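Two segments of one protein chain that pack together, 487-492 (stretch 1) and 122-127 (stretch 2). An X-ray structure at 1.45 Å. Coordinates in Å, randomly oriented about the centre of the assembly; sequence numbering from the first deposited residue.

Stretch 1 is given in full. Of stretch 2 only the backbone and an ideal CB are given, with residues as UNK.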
# COMPACT_ATOMS: atom_id res chain seq x y z
N GLU B 487 5.46 23.55 -17.28
CA GLU B 487 6.76 23.54 -16.59
C GLU B 487 6.76 24.36 -15.33
O GLU B 487 7.51 24.07 -14.42
CB GLU B 487 7.87 23.98 -17.56
CG GLU B 487 8.12 22.86 -18.60
CD GLU B 487 8.71 21.64 -17.92
OE1 GLU B 487 9.45 21.82 -16.92
OE2 GLU B 487 8.41 20.50 -18.38
N ASN B 488 5.87 25.36 -15.23
CA ASN B 488 5.69 26.08 -13.99
C ASN B 488 5.21 25.17 -12.85
O ASN B 488 5.38 25.52 -11.68
CB ASN B 488 4.68 27.20 -14.16
CG ASN B 488 5.32 28.54 -14.53
OD1 ASN B 488 6.50 28.63 -14.87
ND2 ASN B 488 4.51 29.58 -14.41
N ASP B 489 4.61 24.02 -13.18
CA ASP B 489 4.13 23.05 -12.15
C ASP B 489 5.25 22.04 -11.79
O ASP B 489 4.96 21.07 -11.07
CB ASP B 489 2.95 22.25 -12.74
CG ASP B 489 1.76 23.10 -13.10
OD1 ASP B 489 1.51 24.18 -12.46
OD2 ASP B 489 1.03 22.68 -14.03
N ARG B 490 6.46 22.14 -12.37
CA ARG B 490 7.48 21.11 -12.14
C ARG B 490 7.96 21.03 -10.70
O ARG B 490 8.29 22.03 -10.06
CB ARG B 490 8.69 21.34 -13.10
CG ARG B 490 9.77 20.26 -12.88
CD ARG B 490 10.85 20.27 -13.96
NE ARG B 490 10.28 19.87 -15.25
CZ ARG B 490 10.03 18.60 -15.59
NH1 ARG B 490 10.44 17.61 -14.78
NH2 ARG B 490 9.42 18.30 -16.74
N LEU B 491 7.95 19.79 -10.19
CA LEU B 491 8.43 19.51 -8.85
C LEU B 491 9.78 18.84 -8.89
O LEU B 491 10.23 18.36 -9.94
CB LEU B 491 7.40 18.52 -8.22
CG LEU B 491 5.97 19.08 -8.10
CD1 LEU B 491 5.02 17.98 -7.52
CD2 LEU B 491 5.93 20.33 -7.22
N VAL B 492 10.45 18.81 -7.74
CA VAL B 492 11.73 18.12 -7.62
C VAL B 492 11.53 16.62 -7.82
O VAL B 492 10.54 16.08 -7.36
CB VAL B 492 12.30 18.48 -6.23
CG1 VAL B 492 13.39 17.59 -5.76
CG2 VAL B 492 12.60 20.00 -6.13
N UNK B 122 -5.98 23.53 -14.30
CA UNK B 122 -5.46 24.60 -13.43
C UNK B 122 -4.02 24.42 -13.02
O UNK B 122 -3.50 23.30 -12.90
CB UNK B 122 -6.32 24.70 -12.17
N UNK B 123 -3.35 25.52 -12.77
CA UNK B 123 -2.00 25.46 -12.22
C UNK B 123 -1.95 24.75 -10.88
O UNK B 123 -2.90 24.81 -10.07
CB UNK B 123 -1.43 26.87 -12.07
N UNK B 124 -0.80 24.20 -10.59
CA UNK B 124 -0.49 23.77 -9.22
C UNK B 124 -0.42 25.05 -8.37
O UNK B 124 0.37 25.98 -8.67
CB UNK B 124 0.81 22.97 -9.15
N UNK B 125 -1.18 25.08 -7.29
CA UNK B 125 -1.30 26.27 -6.41
C UNK B 125 -0.15 26.26 -5.39
O UNK B 125 -0.34 25.99 -4.20
CB UNK B 125 -2.65 26.29 -5.69
N UNK B 126 1.08 26.49 -5.90
CA UNK B 126 2.28 26.28 -5.10
C UNK B 126 2.29 27.08 -3.81
O UNK B 126 2.57 26.52 -2.74
CB UNK B 126 3.52 26.63 -5.92
N UNK B 127 1.97 28.36 -3.88
CA UNK B 127 2.03 29.15 -2.66
C UNK B 127 0.99 28.66 -1.61
O UNK B 127 1.29 28.57 -0.42
CB UNK B 127 1.80 30.63 -2.99

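Position 122 has a CA-to-CB bond pointing away from stretch 1, and its ideal CB has no atom of that stretch within 5.5 Å. Stretch 1 therefore sets no demand here; phi/psi of -64/152° is extended and admits most residues, proline included. The deposited residue is Pro122.

At position 123 the bond points sideways, and the ideal CB lies 4.0 Å from Asp489 OD1. A small residue fits beside the carboxylate, and a polar one could also be accommodated; an acidic group would bring like charges together. Ala123 is found, its CB 4.1 Å from Asp489 OD1, a contact without a hydrogen bond.

Position 124 points toward stretch 1 and holds the closest CA pairing, 5.5 Å between the CA atoms of 124 and Asp489. Its backbone already has a partner: N donates to Asp489 OD1 at 3.0 Å with an angle of 163°, a bond open to any residue except proline. Beyond the ideal CB, 3.6 Å from the same OD1, stretch 1 offers the methyls of Leu491, so leucine, isoleucine or methionine, long enough to reach them, would suit. Leu124 (chi1 t, chi2 p) places CD2 3.7 Å from Leu491 CD2. Water 2 lies 2.8 Å from both Leu124 O and Asp489 OD1 and can donate to either, so solvent can also link the carboxylate to this backbone.

Position 125 points away, with nothing of stretch 1 within 5.5 Å of its ideal CB. It directly precedes a helix, where a polar N-cap residue is common. Gln125 occupies it, with NE2 donating to Ala123 O at 3.2 Å (137°).

Position 126 points toward stretch 1, yet its ideal CB also has no neighbour there within 5.5 Å. The gap calls for length, and the carbonyls of Asn488 and Arg490 call for a donor at its end: lysine or arginine are the natural candidates, with glutamine a shorter alternative. Arg126 is deposited (chi1 m, chi2 t, chi3 p). Its NH1 donates to Arg490 O at 2.9 Å (167°) and to Asn488 O at 2.9 Å (144°). Both acceptors lie at the guanidinium edge, near its plane, where the N-H bonds point. NH2 adds a weak bond to Arg490 O at 3.5 Å (133°), and water 3 accepts from NH2 at 2.6 Å while donating to Arg490 O at 3.2 Å.

Position 127 is helical and out of reach, so many residues would serve. Lys127 extends with all four chi angles t.

Stretch 2, residues 122-127: PALQRK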
# COMPACT_ATOMS: atom_id res chain seq x y z
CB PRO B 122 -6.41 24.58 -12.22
CG PRO B 122 -7.06 23.25 -12.26
CD PRO B 122 -7.02 22.72 -13.66
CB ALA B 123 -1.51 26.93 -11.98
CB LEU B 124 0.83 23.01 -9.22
CG LEU B 124 1.25 22.49 -7.82
CD1 LEU B 124 0.26 21.45 -7.25
CD2 LEU B 124 2.69 21.96 -7.82
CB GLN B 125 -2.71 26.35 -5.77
CG GLN B 125 -3.82 26.49 -6.86
CD GLN B 125 -3.72 27.77 -7.70
OE1 GLN B 125 -3.46 28.87 -7.16
NE2 GLN B 125 -3.92 27.63 -9.03
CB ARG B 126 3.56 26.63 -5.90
CG ARG B 126 3.62 25.93 -7.27
CD ARG B 126 4.92 26.22 -8.19
NE ARG B 126 6.07 25.60 -7.60
CZ ARG B 126 6.75 24.62 -8.11
NH1 ARG B 126 6.50 24.16 -9.33
NH2 ARG B 126 7.70 24.13 -7.38
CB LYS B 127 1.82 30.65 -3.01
CG LYS B 127 1.54 31.51 -1.82
CD LYS B 127 1.38 32.99 -2.23
CE LYS B 127 1.00 33.86 -1.05
NZ LYS B 127 1.01 35.27 -1.57
O HOH W 1 -1.32 23.43 -15.06
O HOH W 2 2.46 26.02 -10.59
O HOH W 3 9.63 22.45 -7.16
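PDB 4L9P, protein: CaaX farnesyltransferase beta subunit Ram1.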